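Local coordinates for protein phenylalanyl-tRNA synthetase beta chain (PDB 2CXI) that forms the beta subunit of the synthetase that charges tRNA(Phe) with phenylalanine, this N-terminal fragment including the B3/4 amino acid-editing domain, at residues F4-K8 / S9-R13; D117-S120 / Q121-L125; L245-N248 / V249-A253. All coordinates share one frame; numbering follows the deposited sequence.

The three contacts lie progressively nearer the centre of the fragment. Contact 1, partly buried, joins the end of strand 3-7 to the start of helix 8-15, and its chemistry is that of a helix cap: hydroxyls, charges and waters. Contact 2 is a turn of helix 116-133, polar on the side facing contact 1 and apolar towards contact 3. Hydrogen bonds from Ser7 to Asp117 and from Gln124 to Asp5 tie the first two together. Contact 3, a wholly buried turn of helix 240-255, meets contact 2 through Met122 and Leu125 against Met250, and here aliphatic packing replaces charge.

Contact 1. Residues F4-K8 / S9-R13; sequences FDVSK and SDLER
Val6 and Leu11 form the tightly packed side of this strand-to-helix junction, their side chains meeting at about a right angle. Val6 CG2 lies 3.4 Å from Leu11 CD2, closer than methyls usually approach, so the exact distance is doubtful although the close packing is not. Both residues are aliphatic, as suits the buried side of the junction.

Between them the chain turns at Ser7, the N-cap of helix 8-15. Its OG accepts from Asp10 N at 3.2 Å, with an N-H...O angle of 156°, filling the need of an amide of the first turn, which has no carbonyl of a preceding helical turn to bond. Serine suits the place because its hydroxyl is short enough to fold back on that turn. The same OG accepts a longer bond from Ser9 OG and one from a water, while it also bonds Asp117 of helix 116-133. In a capping box the third helical residue would return a bond to the cap's amide; here a second water carries it, from Ser7 N to Asp10 OD2. That oxygen also pairs with Arg257.

The looser side holds exposed Ser9 and the partly exposed pair Lys8 and Glu12. Lys8, extended until a bend at chi4 (-70°), reaches along the helix to Glu12 one turn on. Its NZ meets the syn side of OE2 of Glu12 at 2.8 Å, and the bond to OE1 of Glu12 is weak. OE2 also accepts from Trp24 NE1 and Phe19 N, which probably favours the charged carboxylate.

Strand 3-7 pairs along its length with strand 44-51, and helix 62-72 covers Val6 and Leu11 through Ala62. On the face toward helix 116-133, Arg13 grips Asp10 side-on, NE and NH2 both reaching OD1, and that helix packs against the pair.

Contact 2. Residues D117-S120 / Q121-L125; sequences DSLS and QMIQL
Ile123 lies over the carbonyl of Leu119, its CG1 only 3.2 Å from Leu119 O, with CD1 running on to 4.3 Å from Leu119 CG. This is one-turn spacing in an alpha-helix, helix 116-133 of the B3/4 domain, with Ile123 itself at the surface. CG1 of Ile123 stands anti to the carbonyl carbon (chi1 -63°), which swings that branch back towards the preceding turn. Beneath the side chains the i to i+4 ladder is regular: Ile123 N gives its hydrogen to Leu119 O at 3.1 Å, and three like bonds flank it.

Met122 brings its CE to 4.2 Å from Leu119 CD1, after a bend at chi3, and 3.7 Å from Ser118 O. Methionine, here carrying selenium, is a long, flexible, apolar chain that fits this buried side, where Met250 of helix 240-255 packs against it.

Another face is polar and holds the N-terminal strand. Gln121 and Gln124 both send NE2 to Asp5 O, and Gln121 OE1 takes Ala62 N; amides suit this place because they pair with backbone groups without bringing charge. CG of Gln121, anti to the carbonyl carbon (chi1 -77°), lies 3.3 Å from Asp117 O; the bend at chi2 then turns the amide toward Asp5 and Ala62. A water bridges the turn itself: it accepts from Gln121 NE2 at 2.8 Å, donates to Asp117 O and bonds Ser120 OG.

Contact 3. Residues L245-N248 / V249-A253; sequences LALN and VMVTA
A buried turn of helix 240-255, in the B3/4 domain, forms this contact, in which aliphatic side chains on successive turns pack at i to i+4 spacing. Leu245 sets CD1 at 3.8 Å from Val249 CG2, the two side chains meeting at a slant. Leu245 leaves the backbone heading the other way, but its end curls back to make the touch. On another face of the helix, Leu247 CD1 stands 4.2 Å from Val251 CG1. Valine, short and branched, puts its methyls close to the helix backbone and still reaches the sheet: CG2 of Val251 lies 3.5 Å from both Leu247 O and Asn248 O.

The backbone i to i+4 bonds are regular, the straightest being Val251 N to Leu247 O at 2.9 Å, with an N-H...O angle of 171°.

Thr252 supplies the one polar side-chain bond across the turn. With OG1 set between the backbone N and carbonyl carbon (chi1 59°), the hydroxyl folds back and donates to Asn248 O at 2.8 Å. The same oxygen accepts from Thr252 N at 3.1 Å, and the two donors come from opposite faces of the carbonyl plane. The bond satisfies a hydroxyl that would otherwise be costly to bury.

Leu247 and Val251 rest on strands 103-110 and 231-237, while Ala246, small enough for close approach, and Val249 meet Ile129 of helix 116-133. Leu245 lies against Asp330 in a loop, its side chain about 7 Å from that of Asp331, predicted to bind magnesium together with the alpha subunit; the helix thus packs between the sheet, helix 116-133 and the loops beyond.

Contact 1. Residues F4-K8 / S9-R13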
ATOM      1  N   PHE A   4      26.740 -29.177 -23.911  1.00 22.77           N
ATOM      2  CA  PHE A   4      26.681 -27.723 -23.750  1.00 22.39           C
ATOM      3  C   PHE A   4      28.069 -27.154 -23.851  1.00 21.82           C
ATOM      4  O   PHE A   4      29.029 -27.814 -23.516  1.00 22.38           O
ATOM      5  CB  PHE A   4      26.042 -27.321 -22.407  1.00 21.84           C
ATOM      6  CG  PHE A   4      26.718 -27.934 -21.191  1.00 20.54           C
ATOM      7  CD1 PHE A   4      26.494 -29.259 -20.852  1.00 22.29           C
ATOM      8  CD2 PHE A   4      27.552 -27.175 -20.393  1.00 20.54           C
ATOM      9  CE1 PHE A   4      27.116 -29.835 -19.726  1.00 19.70           C
ATOM     10  CE2 PHE A   4      28.144 -27.715 -19.258  1.00 18.63           C
ATOM     11  CZ  PHE A   4      27.927 -29.039 -18.933  1.00 20.78           C
ATOM     12  N   ASP A   5      28.144 -25.912 -24.304  1.00 21.72           N
ATOM     13  CA  ASP A   5      29.391 -25.232 -24.473  1.00 22.12           C
ATOM     14  C   ASP A   5      29.746 -24.391 -23.256  1.00 21.60           C
ATOM     15  O   ASP A   5      28.868 -23.843 -22.579  1.00 22.04           O
ATOM     16  CB  ASP A   5      29.304 -24.310 -25.669  1.00 21.62           C
ATOM     17  CG  ASP A   5      29.070 -25.048 -26.966  1.00 25.48           C
ATOM     18  OD1 ASP A   5      29.327 -26.280 -27.074  1.00 23.55           O
ATOM     19  OD2 ASP A   5      28.684 -24.428 -27.956  1.00 26.63           O
ATOM     20  N   VAL A   6      31.045 -24.309 -22.984  1.00 20.50           N
ATOM     21  CA  VAL A   6      31.570 -23.526 -21.891  1.00 19.17           C
ATOM     22  C   VAL A   6      32.910 -22.886 -22.270  1.00 20.09           C
ATOM     23  O   VAL A   6      33.665 -23.389 -23.149  1.00 18.12           O
ATOM     24  CB  VAL A   6      31.766 -24.352 -20.593  1.00 19.12           C
ATOM     25  CG1 VAL A   6      30.412 -24.870 -20.010  1.00 17.90           C
ATOM     26  CG2 VAL A   6      32.714 -25.530 -20.812  1.00 18.22           C
ATOM     27  N   SER A   7      33.213 -21.792 -21.577  1.00 17.57           N
ATOM     28  CA  SER A   7      34.491 -21.158 -21.747  1.00 18.50           C
ATOM     29  C   SER A   7      35.508 -21.644 -20.739  1.00 17.57           C
ATOM     30  O   SER A   7      35.212 -21.724 -19.544  1.00 17.15           O
ATOM     31  CB  SER A   7      34.316 -19.618 -21.764  1.00 17.74           C
ATOM     32  OG  SER A   7      35.423 -18.972 -21.221  1.00 19.35           O
ATOM     33  N   LYS A   8      36.706 -22.023 -21.221  1.00 17.72           N
ATOM     34  CA  LYS A   8      37.765 -22.495 -20.319  1.00 17.62           C
ATOM     35  C   LYS A   8      38.080 -21.469 -19.237  1.00 18.07           C
ATOM     36  O   LYS A   8      38.275 -21.841 -18.072  1.00 17.26           O
ATOM     37  CB  LYS A   8      39.057 -22.846 -21.075  1.00 18.44           C
ATOM     38  CG  LYS A   8      40.235 -23.319 -20.169  1.00 17.16           C
ATOM     39  CD  LYS A   8      41.449 -23.687 -21.106  1.00 17.40           C
ATOM     40  CE  LYS A   8      42.666 -24.230 -20.324  1.00 18.16           C
ATOM     41  NZ  LYS A   8      43.376 -23.176 -19.482  1.00 20.22           N
ATOM     42  N   SER A   9      38.170 -20.194 -19.613  1.00 18.47           N
ATOM     43  CA  SER A   9      38.519 -19.155 -18.614  1.00 19.81           C
ATOM     44  C   SER A   9      37.333 -18.927 -17.633  1.00 18.71           C
ATOM     45  O   SER A   9      37.551 -18.591 -16.456  1.00 19.05           O
ATOM     46  CB  SER A   9      38.969 -17.839 -19.295  1.00 19.15           C
ATOM     47  OG  SER A   9      37.868 -17.221 -19.953  1.00 23.05           O
ATOM     48  N   ASP A  10      36.106 -19.134 -18.103  1.00 17.50           N
ATOM     49  CA  ASP A  10      34.929 -19.024 -17.198  1.00 17.15           C
ATOM     50  C   ASP A  10      35.024 -20.117 -16.133  1.00 17.25           C
ATOM     51  O   ASP A  10      34.902 -19.838 -14.951  1.00 17.48           O
ATOM     52  CB  ASP A  10      33.626 -19.095 -17.981  1.00 17.22           C
ATOM     53  CG  ASP A  10      32.390 -18.836 -17.129  1.00 17.84           C
ATOM     54  OD1 ASP A  10      32.440 -17.945 -16.266  1.00 19.17           O
ATOM     55  OD2 ASP A  10      31.304 -19.449 -17.299  1.00 17.23           O
ATOM     56  N   LEU A  11      35.275 -21.376 -16.540  1.00 16.76           N
ATOM     57  CA  LEU A  11      35.448 -22.472 -15.581  1.00 17.29           C
ATOM     58  C   LEU A  11      36.550 -22.202 -14.563  1.00 16.86           C
ATOM     59  O   LEU A  11      36.366 -22.397 -13.335  1.00 17.09           O
ATOM     60  CB  LEU A  11      35.822 -23.740 -16.359  1.00 17.94           C
ATOM     61  CG  LEU A  11      34.845 -24.805 -16.872  1.00 19.74           C
ATOM     62  CD1 LEU A  11      33.409 -24.925 -16.355  1.00 18.46           C
ATOM     63  CD2 LEU A  11      35.054 -25.221 -18.332  1.00 18.86           C
ATOM     64  N   GLU A  12      37.701 -21.742 -15.056  1.00 16.14           N
ATOM     65  CA  GLU A  12      38.855 -21.476 -14.213  1.00 16.48           C
ATOM     66  C   GLU A  12      38.647 -20.314 -13.209  1.00 16.30           C
ATOM     67  O   GLU A  12      39.103 -20.424 -12.070  1.00 17.15           O
ATOM     68  CB  GLU A  12      40.125 -21.295 -15.076  1.00 16.20           C
ATOM     69  CG  GLU A  12      40.436 -22.638 -15.764  1.00 17.10           C
ATOM     70  CD  GLU A  12      41.586 -22.632 -16.753  1.00 18.64           C
ATOM     71  OE1 GLU A  12      41.962 -21.550 -17.281  1.00 20.35           O
ATOM     72  OE2 GLU A  12      42.128 -23.756 -16.996  1.00 20.14           O
ATOM     73  N   ARG A  13      37.974 -19.241 -13.612  1.00 16.36           N
ATOM     74  CA  ARG A  13      37.619 -18.179 -12.632  1.00 17.04           C
ATOM     75  C   ARG A  13      36.680 -18.726 -11.567  1.00 16.34           C
ATOM     76  O   ARG A  13      36.837 -18.396 -10.394  1.00 18.03           O
ATOM     77  CB  ARG A  13      37.089 -16.895 -13.297  1.00 16.73           C
ATOM     78  CG  ARG A  13      35.771 -16.991 -14.062  1.00 21.10           C
ATOM     79  CD  ARG A  13      35.061 -15.647 -14.291  1.00 19.17           C
ATOM     80  NE  ARG A  13      33.929 -15.772 -15.193  1.00 21.83           N
ATOM     81  CZ  ARG A  13      33.362 -14.736 -15.814  1.00 24.17           C
ATOM     82  NH1 ARG A  13      33.820 -13.494 -15.617  1.00 24.83           N
ATOM     83  NH2 ARG A  13      32.336 -14.930 -16.628  1.00 27.56           N
TER
HETATM   84  O   HOH W   1      37.965 -19.328 -22.561  1.00 22.85           O
HETATM   85  O   HOH W   2      31.374 -20.795 -19.708  1.00 24.22           O

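Contact 2. Residues D117-S120 / Q121-L125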
ATOM      1  N   ASP A 117      30.350 -14.336 -20.932  1.00 23.40           N
ATOM      2  CA  ASP A 117      30.388 -15.740 -20.491  1.00 22.33           C
ATOM      3  C   ASP A 117      29.257 -16.092 -19.507  1.00 20.91           C
ATOM      4  O   ASP A 117      28.576 -17.102 -19.682  1.00 19.72           O
ATOM      5  CB  ASP A 117      31.719 -16.063 -19.863  1.00 21.71           C
ATOM      6  CG  ASP A 117      32.817 -16.379 -20.915  1.00 24.49           C
ATOM      7  OD1 ASP A 117      32.542 -16.372 -22.136  1.00 23.82           O
ATOM      8  OD2 ASP A 117      33.983 -16.660 -20.578  1.00 28.49           O
ATOM      9  N   SER A 118      29.104 -15.300 -18.454  1.00 20.90           N
ATOM     10  CA  SER A 118      28.041 -15.591 -17.456  1.00 21.45           C
ATOM     11  C   SER A 118      26.642 -15.449 -18.033  1.00 22.20           C
ATOM     12  O   SER A 118      25.758 -16.276 -17.764  1.00 21.17           O
ATOM     13  CB  SER A 118      28.208 -14.798 -16.168  1.00 21.16           C
ATOM     14  OG  SER A 118      28.283 -13.412 -16.377  1.00 23.09           O
ATOM     15  N   LEU A 119      26.422 -14.437 -18.867  1.00 21.76           N
ATOM     16  CA  LEU A 119      25.100 -14.291 -19.498  1.00 23.02           C
ATOM     17  C   LEU A 119      24.770 -15.440 -20.457  1.00 22.91           C
ATOM     18  O   LEU A 119      23.636 -15.945 -20.521  1.00 21.78           O
ATOM     19  CB  LEU A 119      25.031 -12.946 -20.247  1.00 23.42           C
ATOM     20  CG  LEU A 119      23.688 -12.526 -20.825  1.00 26.51           C
ATOM     21  CD1 LEU A 119      22.593 -12.581 -19.697  1.00 25.03           C
ATOM     22  CD2 LEU A 119      23.897 -11.089 -21.454  1.00 24.69           C
ATOM     23  N   SER A 120      25.768 -15.873 -21.217  1.00 21.84           N
ATOM     24  CA  SER A 120      25.526 -16.936 -22.135  1.00 21.82           C
ATOM     25  C   SER A 120      25.310 -18.291 -21.389  1.00 20.74           C
ATOM     26  O   SER A 120      24.459 -19.074 -21.794  1.00 20.72           O
ATOM     27  CB  SER A 120      26.604 -16.966 -23.245  1.00 23.17           C
ATOM     28  OG  SER A 120      27.421 -18.090 -23.133  1.00 28.03           O
ATOM     29  N   GLN A 121      26.041 -18.549 -20.305  1.00 20.13           N
ATOM     30  CA  GLN A 121      25.800 -19.740 -19.492  1.00 20.00           C
ATOM     31  C   GLN A 121      24.354 -19.788 -18.894  1.00 21.08           C
ATOM     32  O   GLN A 121      23.667 -20.838 -18.888  1.00 19.64           O
ATOM     33  CB  GLN A 121      26.830 -19.825 -18.366  1.00 18.53           C
ATOM     34  CG  GLN A 121      28.211 -20.306 -18.814  1.00 21.08           C
ATOM     35  CD  GLN A 121      28.110 -21.645 -19.546  1.00 19.19           C
ATOM     36  OE1 GLN A 121      27.662 -22.642 -18.965  1.00 19.08           O
ATOM     37  NE2 GLN A 121      28.418 -21.641 -20.837  1.00 20.31           N
HETATM   38  N   MSE A 122      23.926 -18.656 -18.355  1.00 22.53           N
HETATM   39  CA  MSE A 122      22.591 -18.549 -17.758  1.00 26.86           C
HETATM   40  C   MSE A 122      21.529 -18.844 -18.817  1.00 24.00           C
HETATM   41  O   MSE A 122      20.624 -19.636 -18.573  1.00 23.30           O
HETATM   42  CB  MSE A 122      22.431 -17.158 -17.135  1.00 26.11           C
HETATM   43  CG  MSE A 122      21.156 -16.897 -16.332  1.00 30.07           C
HETATM   44 SE   MSE A 122      21.056 -14.931 -15.808  1.00 41.65          SE
HETATM   45  CE  MSE A 122      22.951 -14.620 -16.039  1.00 13.12           C
ATOM     46  N   ILE A 123      21.659 -18.255 -20.011  1.00 23.06           N
ATOM     47  CA  ILE A 123      20.765 -18.541 -21.145  1.00 23.19           C
ATOM     48  C   ILE A 123      20.796 -20.000 -21.653  1.00 22.34           C
ATOM     49  O   ILE A 123      19.748 -20.599 -21.920  1.00 20.78           O
ATOM     50  CB  ILE A 123      21.025 -17.540 -22.333  1.00 23.41           C
ATOM     51  CG1 ILE A 123      20.697 -16.096 -21.898  1.00 24.64           C
ATOM     52  CG2 ILE A 123      20.253 -17.961 -23.593  1.00 23.27           C
ATOM     53  CD1 ILE A 123      20.886 -14.992 -23.006  1.00 25.67           C
ATOM     54  N   GLN A 124      21.992 -20.558 -21.813  1.00 21.53           N
ATOM     55  CA  GLN A 124      22.113 -21.950 -22.255  1.00 21.40           C
ATOM     56  C   GLN A 124      21.485 -22.900 -21.198  1.00 20.29           C
ATOM     57  O   GLN A 124      20.799 -23.861 -21.553  1.00 20.28           O
ATOM     58  CB  GLN A 124      23.573 -22.294 -22.423  1.00 20.08           C
ATOM     59  CG  GLN A 124      23.815 -23.692 -22.885  1.00 22.50           C
ATOM     60  CD  GLN A 124      25.282 -23.940 -23.197  1.00 23.32           C
ATOM     61  OE1 GLN A 124      25.622 -24.349 -24.308  1.00 25.83           O
ATOM     62  NE2 GLN A 124      26.140 -23.750 -22.201  1.00 19.81           N
ATOM     63  N   LEU A 125      21.717 -22.601 -19.924  1.00 20.02           N
ATOM     64  CA  LEU A 125      21.161 -23.414 -18.827  1.00 20.17           C
ATOM     65  C   LEU A 125      19.622 -23.376 -18.823  1.00 20.22           C
ATOM     66  O   LEU A 125      18.926 -24.406 -18.712  1.00 19.24           O
ATOM     67  CB  LEU A 125      21.763 -23.027 -17.472  1.00 20.11           C
ATOM     68  CG  LEU A 125      21.285 -23.862 -16.262  1.00 19.56           C
ATOM     69  CD1 LEU A 125      21.615 -25.339 -16.437  1.00 19.76           C
ATOM     70  CD2 LEU A 125      21.915 -23.302 -14.987  1.00 21.00           C
TER
HETATM   71  O   HOH W   3      29.807 -19.294 -21.514  1.00 29.36           O

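Contact 3. Residues L245-N248 / V249-A253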
ATOM      1  N   LEU A 245      12.734 -27.710  -8.424  1.00 15.77           N
ATOM      2  CA  LEU A 245      14.068 -28.253  -8.741  1.00 15.98           C
ATOM      3  C   LEU A 245      14.792 -27.337  -9.719  1.00 13.80           C
ATOM      4  O   LEU A 245      15.924 -26.927  -9.459  1.00 13.92           O
ATOM      5  CB  LEU A 245      13.951 -29.680  -9.303  1.00 14.70           C
ATOM      6  CG  LEU A 245      15.253 -30.487  -9.415  1.00 17.78           C
ATOM      7  CD1 LEU A 245      16.104 -30.049 -10.653  1.00 19.65           C
ATOM      8  CD2 LEU A 245      16.028 -30.476  -8.090  1.00 22.64           C
ATOM      9  N   ALA A 246      14.110 -26.999 -10.822  1.00 12.81           N
ATOM     10  CA  ALA A 246      14.677 -26.162 -11.873  1.00 14.09           C
ATOM     11  C   ALA A 246      15.063 -24.755 -11.320  1.00 13.22           C
ATOM     12  O   ALA A 246      16.152 -24.199 -11.592  1.00 12.43           O
ATOM     13  CB  ALA A 246      13.661 -26.029 -12.991  1.00 13.00           C
ATOM     14  N   LEU A 247      14.194 -24.198 -10.493  1.00 13.08           N
ATOM     15  CA  LEU A 247      14.485 -22.891  -9.878  1.00 12.30           C
ATOM     16  C   LEU A 247      15.734 -22.994  -8.984  1.00 12.99           C
ATOM     17  O   LEU A 247      16.608 -22.112  -8.993  1.00 12.46           O
ATOM     18  CB  LEU A 247      13.281 -22.473  -9.005  1.00 12.09           C
ATOM     19  CG  LEU A 247      13.448 -21.120  -8.293  1.00 15.61           C
ATOM     20  CD1 LEU A 247      13.411 -19.959  -9.384  1.00 14.39           C
ATOM     21  CD2 LEU A 247      12.353 -20.924  -7.205  1.00 13.50           C
ATOM     22  N   ASN A 248      15.811 -24.075  -8.204  1.00 12.74           N
ATOM     23  CA  ASN A 248      16.926 -24.315  -7.341  1.00 13.19           C
ATOM     24  C   ASN A 248      18.232 -24.402  -8.117  1.00 13.49           C
ATOM     25  O   ASN A 248      19.240 -23.847  -7.684  1.00 14.25           O
ATOM     26  CB  ASN A 248      16.711 -25.568  -6.499  1.00 12.30           C
ATOM     27  CG  ASN A 248      15.545 -25.406  -5.449  1.00 14.90           C
ATOM     28  OD1 ASN A 248      15.106 -26.389  -4.811  1.00 21.63           O
ATOM     29  ND2 ASN A 248      15.112 -24.195  -5.254  1.00 11.84           N
ATOM     30  N   VAL A 249      18.214 -25.139  -9.231  1.00 13.10           N
ATOM     31  CA  VAL A 249      19.383 -25.210 -10.103  1.00 12.77           C
ATOM     32  C   VAL A 249      19.793 -23.780 -10.584  1.00 12.32           C
ATOM     33  O   VAL A 249      20.953 -23.393 -10.476  1.00 11.59           O
ATOM     34  CB  VAL A 249      19.125 -26.204 -11.279  1.00 12.73           C
ATOM     35  CG1 VAL A 249      20.200 -26.049 -12.384  1.00 14.49           C
ATOM     36  CG2 VAL A 249      19.056 -27.664 -10.741  1.00 13.61           C
HETATM   37  N   MSE A 250      18.835 -23.009 -11.095  1.00 13.72           N
HETATM   38  CA  MSE A 250      19.096 -21.635 -11.604  1.00 14.36           C
HETATM   39  C   MSE A 250      19.725 -20.742 -10.540  1.00 14.05           C
HETATM   40  O   MSE A 250      20.724 -20.072 -10.804  1.00 13.08           O
HETATM   41  CB  MSE A 250      17.813 -20.942 -12.106  1.00 14.46           C
HETATM   42  CG  MSE A 250      17.183 -21.523 -13.367  1.00 19.69           C
HETATM   43 SE   MSE A 250      18.420 -21.462 -14.987  1.00 31.76          SE
HETATM   44  CE  MSE A 250      19.214 -19.745 -14.764  1.00 24.67           C
ATOM     45  N   VAL A 251      19.103 -20.667  -9.360  1.00 14.28           N
ATOM     46  CA  VAL A 251      19.612 -19.749  -8.326  1.00 14.42           C
ATOM     47  C   VAL A 251      20.951 -20.183  -7.704  1.00 14.33           C
ATOM     48  O   VAL A 251      21.745 -19.332  -7.336  1.00 14.59           O
ATOM     49  CB  VAL A 251      18.557 -19.473  -7.177  1.00 14.97           C
ATOM     50  CG1 VAL A 251      17.216 -19.001  -7.762  1.00 13.82           C
ATOM     51  CG2 VAL A 251      18.329 -20.711  -6.296  1.00 13.08           C
ATOM     52  N   THR A 252      21.185 -21.494  -7.551  1.00 14.45           N
ATOM     53  CA  THR A 252      22.475 -21.936  -7.048  1.00 14.94           C
ATOM     54  C   THR A 252      23.580 -21.757  -8.086  1.00 14.75           C
ATOM     55  O   THR A 252      24.712 -21.474  -7.713  1.00 14.87           O
ATOM     56  CB  THR A 252      22.457 -23.372  -6.461  1.00 16.40           C
ATOM     57  OG1 THR A 252      22.034 -24.313  -7.455  1.00 15.13           O
ATOM     58  CG2 THR A 252      21.391 -23.490  -5.299  1.00 15.35           C
ATOM     59  N   ALA A 253      23.256 -21.878  -9.369  1.00 14.64           N
ATOM     60  CA  ALA A 253      24.260 -21.537 -10.380  1.00 15.24           C
ATOM     61  C   ALA A 253      24.685 -20.056 -10.240  1.00 15.16           C
ATOM     62  O   ALA A 253      25.874 -19.730 -10.253  1.00 15.23           O
ATOM     63  CB  ALA A 253      23.734 -21.837 -11.778  1.00 15.02           C
TER